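Local coordinates for protein threonine phosphate decarboxylase-like enzyme (Sulfurospirillum multivorans, PDB 6OUX) that catalyses the PLP-dependent decarboxylation of L-serine O-phosphate to ethanolamine O-phosphate, a precursor used in norcobamide biosynthesis, at residues R9-T14 and S344-E349; A24-S28 and D46-L50; Y353-M357 and C367-A371. The contacts are given in a common frame with arbitrary orientation. Residue numbers count along the deposited sequence, not the author numbering.

Contact 1. Residues R9-T14 and S344-E349; sequences RNTQFT and SALLVE
The helix that begins at T11, with N10 at its N-cap position and T14 N hydrogen-bonded to N10 O (2.7 Å), packs by its first turn against S344-E349, within the C-terminal part of helix 339-350. T14 and S344 have the nearest CA atoms, 6.0 Å apart. F13 has chi1 t, which brings its ring over the second helix: V348, also chi1 t, sets CG2 3.6 Å from the ring centroid and 6° off the normal, a CH-pi contact. L347 CD1 meets the ring edge at F13 CZ (4.1 Å). N10, chi1 m, lies against S344, A345 and V348, its CB 4.4 Å from S344 CB. This joins the N-terminal arm to a small-domain helix of a class I/II aminotransferase-type fold. T14, chi1 m, places OG1 3.1 Å from S344 OG and 3.0 Å from N10 O, while S344 OG hydrogen-bonds to S340 O. R9, its chi1 off-well at -102°, reaches E349 (chi1 m, chi2 t) in a salt bridge, NH1 to OE2 2.5 Å.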
loop_
_atom_site.group_PDB
_atom_site.type_symbol
_atom_site.label_atom_id
_atom_site.label_comp_id
_atom_site.label_asym_id
_atom_site.label_seq_id
_atom_site.Cartn_x
_atom_site.Cartn_y
_atom_site.Cartn_z
ATOM N N ARG A 9 -33.504 -8.881 -26.046
ATOM C CA ARG A 9 -33.480 -10.073 -25.179
ATOM C C ARG A 9 -32.998 -9.865 -23.738
ATOM O O ARG A 9 -33.506 -10.487 -22.826
ATOM C CB ARG A 9 -32.454 -11.054 -25.723
ATOM C CG ARG A 9 -32.954 -12.230 -26.492
ATOM C CD ARG A 9 -31.723 -12.952 -27.071
ATOM N NE ARG A 9 -31.082 -12.156 -28.138
ATOM C CZ ARG A 9 -29.814 -11.735 -28.166
ATOM N NH1 ARG A 9 -28.959 -12.021 -27.192
ATOM N NH2 ARG A 9 -29.397 -11.018 -29.199
ATOM N N ASN A 10 -31.939 -9.087 -23.560
ATOM C CA ASN A 10 -31.271 -8.983 -22.240
ATOM C C ASN A 10 -31.569 -7.697 -21.494
ATOM O O ASN A 10 -30.853 -7.320 -20.559
ATOM C CB ASN A 10 -29.741 -9.112 -22.410
ATOM C CG ASN A 10 -29.293 -10.474 -22.953
ATOM O OD1 ASN A 10 -28.402 -10.550 -23.820
ATOM N ND2 ASN A 10 -29.859 -11.548 -22.423
ATOM N N THR A 11 -32.644 -7.015 -21.911
ATOM C CA THR A 11 -32.951 -5.691 -21.459
ATOM C C THR A 11 -33.048 -5.637 -19.917
ATOM O O THR A 11 -32.490 -4.725 -19.277
ATOM C CB THR A 11 -34.270 -5.144 -22.137
ATOM O OG1 THR A 11 -34.103 -4.989 -23.560
ATOM C CG2 THR A 11 -34.670 -3.829 -21.587
ATOM N N GLN A 12 -33.742 -6.609 -19.349
ATOM C CA GLN A 12 -33.954 -6.680 -17.883
ATOM C C GLN A 12 -32.602 -6.735 -17.192
ATOM O O GLN A 12 -32.277 -5.925 -16.325
ATOM C CB GLN A 12 -34.837 -7.877 -17.498
ATOM C CG GLN A 12 -35.208 -7.846 -16.005
ATOM C CD GLN A 12 -36.140 -8.984 -15.555
ATOM O OE1 GLN A 12 -36.482 -9.914 -16.298
ATOM N NE2 GLN A 12 -36.574 -8.879 -14.330
ATOM N N PHE A 13 -31.769 -7.642 -17.656
ATOM C CA PHE A 13 -30.396 -7.704 -17.168
ATOM C C PHE A 13 -29.639 -6.379 -17.365
ATOM O O PHE A 13 -29.056 -5.804 -16.430
ATOM C CB PHE A 13 -29.667 -8.839 -17.856
ATOM C CG PHE A 13 -28.226 -8.957 -17.450
ATOM C CD1 PHE A 13 -27.211 -8.189 -18.103
ATOM C CD2 PHE A 13 -27.856 -9.796 -16.402
ATOM C CE1 PHE A 13 -25.906 -8.290 -17.717
ATOM C CE2 PHE A 13 -26.528 -9.885 -16.034
ATOM C CZ PHE A 13 -25.559 -9.153 -16.699
ATOM N N THR A 14 -29.647 -5.872 -18.591
ATOM C CA THR A 14 -28.948 -4.587 -18.869
ATOM C C THR A 14 -29.365 -3.467 -17.967
ATOM O O THR A 14 -28.517 -2.686 -17.454
ATOM C CB THR A 14 -29.203 -4.138 -20.291
ATOM O OG1 THR A 14 -28.835 -5.176 -21.185
ATOM C CG2 THR A 14 -28.458 -2.832 -20.600
ATOM N N SER A 344 -23.634 -6.850 -22.034
ATOM C CA SER A 344 -24.610 -7.736 -21.453
ATOM C C SER A 344 -24.682 -9.090 -22.162
ATOM O O SER A 344 -24.783 -10.121 -21.518
ATOM C CB SER A 344 -25.974 -7.045 -21.437
ATOM O OG SER A 344 -25.931 -5.921 -20.619
ATOM N N ALA A 345 -24.614 -9.102 -23.475
ATOM C CA ALA A 345 -24.651 -10.369 -24.173
ATOM C C ALA A 345 -23.404 -11.197 -23.912
ATOM O O ALA A 345 -23.505 -12.433 -23.743
ATOM C CB ALA A 345 -24.847 -10.167 -25.673
ATOM N N LEU A 346 -22.233 -10.542 -23.861
ATOM C CA LEU A 346 -21.001 -11.232 -23.518
ATOM C C LEU A 346 -21.097 -11.862 -22.143
ATOM O O LEU A 346 -20.636 -13.000 -21.948
ATOM C CB LEU A 346 -19.793 -10.276 -23.572
ATOM C CG LEU A 346 -19.350 -9.896 -24.994
ATOM C CD1 LEU A 346 -18.515 -8.633 -25.008
ATOM C CD2 LEU A 346 -18.604 -11.053 -25.638
ATOM N N LEU A 347 -21.622 -11.134 -21.169
ATOM C CA LEU A 347 -21.729 -11.687 -19.796
ATOM C C LEU A 347 -22.726 -12.890 -19.785
ATOM O O LEU A 347 -22.389 -14.033 -19.392
ATOM C CB LEU A 347 -22.184 -10.608 -18.802
ATOM C CG LEU A 347 -21.042 -9.676 -18.390
ATOM C CD1 LEU A 347 -21.565 -8.480 -17.596
ATOM C CD2 LEU A 347 -19.990 -10.454 -17.610
ATOM N N VAL A 348 -23.928 -12.624 -20.271
ATOM C CA VAL A 348 -25.041 -13.559 -20.057
ATOM C C VAL A 348 -24.806 -14.820 -20.889
ATOM O O VAL A 348 -24.999 -15.927 -20.436
ATOM C CB VAL A 348 -26.400 -12.853 -20.377
ATOM C CG1 VAL A 348 -27.572 -13.824 -20.512
ATOM C CG2 VAL A 348 -26.739 -11.845 -19.304
ATOM N N GLU A 349 -24.401 -14.653 -22.126
ATOM C CA GLU A 349 -24.395 -15.742 -23.068
ATOM C C GLU A 349 -23.047 -16.458 -23.053
ATOM O O GLU A 349 -22.980 -17.651 -23.335
ATOM C CB GLU A 349 -24.811 -15.204 -24.453
ATOM C CG GLU A 349 -26.259 -14.762 -24.446
ATOM C CD GLU A 349 -26.691 -13.822 -25.582
ATOM O OE1 GLU A 349 -26.061 -13.795 -26.670
ATOM O OE2 GLU A 349 -27.697 -13.101 -25.357
#

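Contact 2. Residues A24-S28 and D46-L50; sequences AGSHS and DACYL
H27 lays one face of its imidazole over C48 CB, a CH-pi contact with CB 4.2 Å from the ring centroid and 28° off the normal. C48 SG is oblique to the same ring, 5.0 Å from the centroid. With chi1 m and chi2 near 89°, the H27 ring swings toward the other segment although its CA-to-CB bond points sideways, and NE2 donates to D46 OD2 at 2.7 Å, almost linear at 167°. D46, chi1 t and chi2 near -5°, turns its other oxygen back on its own chain: OD1 accepts from C48 N at 2.9 Å, closing an Asx turn. One carboxylate therefore holds the imidazole and shapes its own loop. Apart from D46, which ends strand 45-46, both segments are irregular, nearest at S26 and Y49 (CA-CA 5.5 Å), and they lie beside the arginines assigned to bind O-phospho-L-serine in this PLP enzyme: G25 O accepts from R355 NH2 and C48 O from R369 NH2. S26 O lies 3.4 Å from C48 CB. A water 2.6 Å from S26 OG (chi1 m) accepts from L50 N at 3.0 Å, joining the two loops. Y49, chi1 p, brings its CB to 4.0 Å from H27 CE1 and 4.4 Å from S26 CB, but the end of its side chain leads away.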
loop_
_atom_site.group_PDB
_atom_site.type_symbol
_atom_site.label_atom_id
_atom_site.label_comp_id
_atom_site.label_asym_id
_atom_site.label_seq_id
_atom_site.Cartn_x
_atom_site.Cartn_y
_atom_site.Cartn_z
ATOM N N ALA A 24 -14.318 4.373 -11.660
ATOM C CA ALA A 24 -13.401 4.795 -12.708
ATOM C C ALA A 24 -12.321 3.752 -13.073
ATOM O O ALA A 24 -11.584 3.923 -14.055
ATOM C CB ALA A 24 -12.744 6.078 -12.241
ATOM N N GLY A 25 -12.236 2.687 -12.273
ATOM C CA GLY A 25 -11.258 1.628 -12.466
ATOM C C GLY A 25 -11.724 0.593 -13.497
ATOM O O GLY A 25 -12.753 0.742 -14.158
ATOM N N SER A 26 -10.997 -0.510 -13.514
ATOM C CA SER A 26 -11.096 -1.537 -14.537
ATOM C C SER A 26 -12.434 -2.293 -14.532
ATOM O O SER A 26 -12.944 -2.642 -15.600
ATOM C CB SER A 26 -9.922 -2.534 -14.336
ATOM O OG SER A 26 -8.729 -1.970 -14.854
ATOM N N HIS A 27 -12.971 -2.588 -13.353
ATOM C CA HIS A 27 -14.314 -3.226 -13.265
ATOM C C HIS A 27 -15.387 -2.229 -12.836
ATOM O O HIS A 27 -15.553 -1.971 -11.634
ATOM C CB HIS A 27 -14.334 -4.362 -12.259
ATOM C CG HIS A 27 -13.338 -5.429 -12.539
ATOM N ND1 HIS A 27 -12.058 -5.391 -12.044
ATOM C CD2 HIS A 27 -13.438 -6.583 -13.241
ATOM C CE1 HIS A 27 -11.413 -6.482 -12.423
ATOM N NE2 HIS A 27 -12.224 -7.216 -13.157
ATOM N N SER A 28 -16.111 -1.710 -13.811
ATOM C CA SER A 28 -17.275 -0.872 -13.555
ATOM C C SER A 28 -18.489 -1.417 -14.308
ATOM O O SER A 28 -18.546 -1.390 -15.562
ATOM C CB SER A 28 -17.017 0.557 -14.001
ATOM O OG SER A 28 -18.063 1.439 -13.548
ATOM N N ASP A 46 -12.440 -12.897 -17.577
ATOM C CA ASP A 46 -12.451 -11.496 -17.202
ATOM C C ASP A 46 -11.467 -10.822 -18.120
ATOM O O ASP A 46 -10.240 -10.962 -17.961
ATOM C CB ASP A 46 -12.069 -11.317 -15.716
ATOM C CG ASP A 46 -12.021 -9.851 -15.277
ATOM O OD1 ASP A 46 -12.180 -8.865 -16.087
ATOM O OD2 ASP A 46 -11.842 -9.685 -14.044
ATOM N N ALA A 47 -11.967 -10.075 -19.086
ATOM C CA ALA A 47 -11.050 -9.267 -19.927
ATOM C C ALA A 47 -11.113 -7.749 -19.640
ATOM O O ALA A 47 -10.887 -6.946 -20.526
ATOM C CB ALA A 47 -11.294 -9.574 -21.397
ATOM N N CYS A 48 -11.357 -7.368 -18.389
ATOM C CA CYS A 48 -11.339 -5.985 -17.977
ATOM C C CYS A 48 -10.011 -5.532 -17.432
ATOM O O CYS A 48 -9.523 -4.462 -17.786
ATOM C CB CYS A 48 -12.346 -5.737 -16.854
ATOM S SG CYS A 48 -14.046 -5.706 -17.369
ATOM N N TYR A 49 -9.436 -6.312 -16.524
ATOM C CA TYR A 49 -8.160 -5.928 -15.949
ATOM C C TYR A 49 -6.965 -6.333 -16.823
ATOM O O TYR A 49 -6.975 -7.321 -17.563
ATOM C CB TYR A 49 -7.976 -6.451 -14.510
ATOM C CG TYR A 49 -7.713 -7.907 -14.502
ATOM C CD1 TYR A 49 -8.757 -8.805 -14.728
ATOM C CD2 TYR A 49 -6.429 -8.411 -14.316
ATOM C CE1 TYR A 49 -8.537 -10.166 -14.762
ATOM C CE2 TYR A 49 -6.196 -9.782 -14.373
ATOM C CZ TYR A 49 -7.266 -10.652 -14.593
ATOM O OH TYR A 49 -7.117 -12.019 -14.628
ATOM N N LEU A 50 -5.927 -5.540 -16.698
ATOM C CA LEU A 50 -4.787 -5.593 -17.589
ATOM C C LEU A 50 -3.680 -6.406 -16.922
ATOM O O LEU A 50 -3.296 -6.167 -15.778
ATOM C CB LEU A 50 -4.367 -4.226 -17.942
ATOM C CG LEU A 50 -5.509 -3.300 -18.360
ATOM C CD1 LEU A 50 -4.953 -1.927 -18.565
ATOM C CD2 LEU A 50 -6.219 -3.765 -19.624
HETATM O O HOH W 1 -6.375 -3.133 -14.915
#

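Contact 3. Residues Y353-M357 and C367-A371; sequences YVRTM and CIRIA
Y353-M357 and C367-A371 run antiparallel as neighbouring arms of a beta hairpin, the end-to-end directions of V354-M357 and C367-I370 being 144° apart. R355 and R369 form a hydrogen-bonded pair (CA-CA 5.2 Å), with R355 N to R369 O 3.2 Å and R369 N to R355 O 2.8 Å; T356 and I368 follow as a non-hydrogen-bonded pair (CA-CA 4.6 Å). M357 N then donates to C367 O at 2.9 Å, and I368 CA adds a CA-H...O contact to R355 O at 3.3 Å. T356 and I368 point to one face of the sheet. V354 CG2 meets I368 CD1 at 3.8 Å, with I368 chi1 p, and V354 CG1 meets I370 CG1 at 4.0 Å; helix 339-350 covers V354 and T356. Toward the loop end, M357 CB packs on C367 CB at 3.7 Å, and M357 CE, after chi1 and chi2 both m, reaches R369 CB at 3.8 Å. The R355/R369 pair sends both arginines to the opposite face. R355 (chi1 t, chi2 p) donates from NH1 to T356 O at 2.7 Å and has D359 as carboxylate partner; R369 (chi1 and chi2 t, chi3 p) hydrogen-bonds through NH2 to C48 O and through NH1 to N181 O, with a cation-pi contact to F131. Two cationic groups there are consistent with binding the anionic O-phospho-L-serine.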
loop_
_atom_site.group_PDB
_atom_site.type_symbol
_atom_site.label_atom_id
_atom_site.label_comp_id
_atom_site.label_asym_id
_atom_site.label_seq_id
_atom_site.Cartn_x
_atom_site.Cartn_y
_atom_site.Cartn_z
ATOM N N TYR A 353 -16.443 -10.800 -19.473
ATOM C CA TYR A 353 -16.528 -9.369 -19.022
ATOM C C TYR A 353 -15.529 -8.456 -19.746
ATOM O O TYR A 353 -14.329 -8.750 -19.754
ATOM C CB TYR A 353 -16.237 -9.266 -17.540
ATOM C CG TYR A 353 -16.784 -8.064 -16.838
ATOM C CD1 TYR A 353 -17.695 -7.186 -17.449
ATOM C CD2 TYR A 353 -16.432 -7.825 -15.537
ATOM C CE1 TYR A 353 -18.191 -6.074 -16.771
ATOM C CE2 TYR A 353 -16.942 -6.725 -14.868
ATOM C CZ TYR A 353 -17.831 -5.868 -15.488
ATOM O OH TYR A 353 -18.340 -4.771 -14.810
ATOM N N VAL A 354 -16.031 -7.401 -20.385
ATOM C CA VAL A 354 -15.180 -6.389 -21.032
ATOM C C VAL A 354 -15.611 -5.010 -20.512
ATOM O O VAL A 354 -16.634 -4.898 -19.828
ATOM C CB VAL A 354 -15.191 -6.459 -22.580
ATOM C CG1 VAL A 354 -14.863 -7.847 -23.055
ATOM C CG2 VAL A 354 -16.511 -5.980 -23.212
ATOM N N ARG A 355 -14.796 -3.988 -20.768
ATOM C CA ARG A 355 -14.921 -2.681 -20.107
ATOM C C ARG A 355 -15.552 -1.706 -21.101
ATOM O O ARG A 355 -15.062 -1.505 -22.243
ATOM C CB ARG A 355 -13.510 -2.231 -19.562
ATOM C CG ARG A 355 -13.371 -0.890 -18.803
ATOM C CD ARG A 355 -14.373 -0.875 -17.681
ATOM N NE ARG A 355 -14.234 0.181 -16.684
ATOM C CZ ARG A 355 -14.630 1.450 -16.830
ATOM N NH1 ARG A 355 -15.074 1.906 -18.003
ATOM N NH2 ARG A 355 -14.522 2.279 -15.790
ATOM N N THR A 356 -16.663 -1.115 -20.708
ATOM C CA THR A 356 -17.204 -0.004 -21.505
ATOM C C THR A 356 -16.267 1.216 -21.581
ATOM O O THR A 356 -15.544 1.553 -20.609
ATOM C CB THR A 356 -18.564 0.481 -20.983
ATOM O OG1 THR A 356 -19.099 1.404 -21.921
ATOM C CG2 THR A 356 -18.482 1.167 -19.629
ATOM N N MET A 357 -16.346 1.930 -22.713
ATOM C CA MET A 357 -15.708 3.276 -22.801
ATOM C C MET A 357 -16.657 4.451 -22.630
ATOM O O MET A 357 -16.203 5.615 -22.583
ATOM C CB MET A 357 -14.944 3.420 -24.093
ATOM C CG MET A 357 -13.797 2.421 -24.090
ATOM S SD MET A 357 -12.231 2.745 -23.267
ATOM C CE MET A 357 -12.388 2.074 -21.676
ATOM N N CYS A 367 -17.733 2.299 -27.554
ATOM C CA CYS A 367 -16.491 1.522 -27.594
ATOM C C CYS A 367 -16.404 0.629 -26.395
ATOM O O CYS A 367 -17.016 0.898 -25.313
ATOM C CB CYS A 367 -15.240 2.435 -27.669
ATOM S SG CYS A 367 -15.088 3.302 -29.249
ATOM N N ILE A 368 -15.629 -0.449 -26.583
ATOM C CA ILE A 368 -15.253 -1.322 -25.498
ATOM C C ILE A 368 -13.726 -1.515 -25.504
ATOM O O ILE A 368 -13.100 -1.546 -26.568
ATOM C CB ILE A 368 -15.945 -2.689 -25.566
ATOM C CG1 ILE A 368 -15.751 -3.402 -26.915
ATOM C CG2 ILE A 368 -17.422 -2.536 -25.301
ATOM C CD1 ILE A 368 -16.247 -4.842 -26.869
ATOM N N ARG A 369 -13.166 -1.676 -24.327
ATOM C CA ARG A 369 -11.740 -2.019 -24.169
ATOM C C ARG A 369 -11.635 -3.454 -23.735
ATOM O O ARG A 369 -12.210 -3.833 -22.703
ATOM C CB ARG A 369 -11.061 -1.157 -23.122
ATOM C CG ARG A 369 -9.517 -1.229 -23.211
ATOM C CD ARG A 369 -8.887 -0.693 -21.965
ATOM N NE ARG A 369 -9.222 -1.451 -20.771
ATOM C CZ ARG A 369 -8.831 -1.102 -19.545
ATOM N NH1 ARG A 369 -8.096 -0.032 -19.382
ATOM N NH2 ARG A 369 -9.148 -1.825 -18.495
ATOM N N ILE A 370 -10.875 -4.259 -24.501
ATOM C CA ILE A 370 -10.725 -5.694 -24.170
ATOM C C ILE A 370 -9.257 -6.023 -23.869
ATOM O O ILE A 370 -8.409 -5.798 -24.680
ATOM C CB ILE A 370 -11.172 -6.622 -25.346
ATOM C CG1 ILE A 370 -12.537 -6.166 -25.882
ATOM C CG2 ILE A 370 -11.168 -8.087 -24.881
ATOM C CD1 ILE A 370 -13.045 -6.948 -27.077
ATOM N N ALA A 371 -8.997 -6.566 -22.692
ATOM C CA ALA A 371 -7.640 -6.962 -22.333
ATOM C C ALA A 371 -7.291 -8.261 -23.050
ATOM O O ALA A 371 -8.146 -9.160 -23.150
ATOM C CB ALA A 371 -7.557 -7.187 -20.836
#

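Contact 3 is the middle piece, with contact 2 against the face that carries R355 and R369 and contact 1 farther out. Contacts 2 and 3 have centres about 8 Å apart and touch directly: A47 N is 2.8 Å from Y353 O and C48 O 2.8 Å from R369 NH2, so the 46-50 loop borders strand 352-356 and reaches R369 on strand 367-371. Helix 339-350 of contact 1 runs straight into strand 352-356, and L346 CD1 packs on V354 CG2 at 3.8 Å. Contact 1 is set back, the L347 side chain about 10 Å from that of R355. Contact 3 supplies R355 and R369; contact 2 packs against them, the S26 side chain about 4 Å from R369's and C48's about 4 Å from R355's.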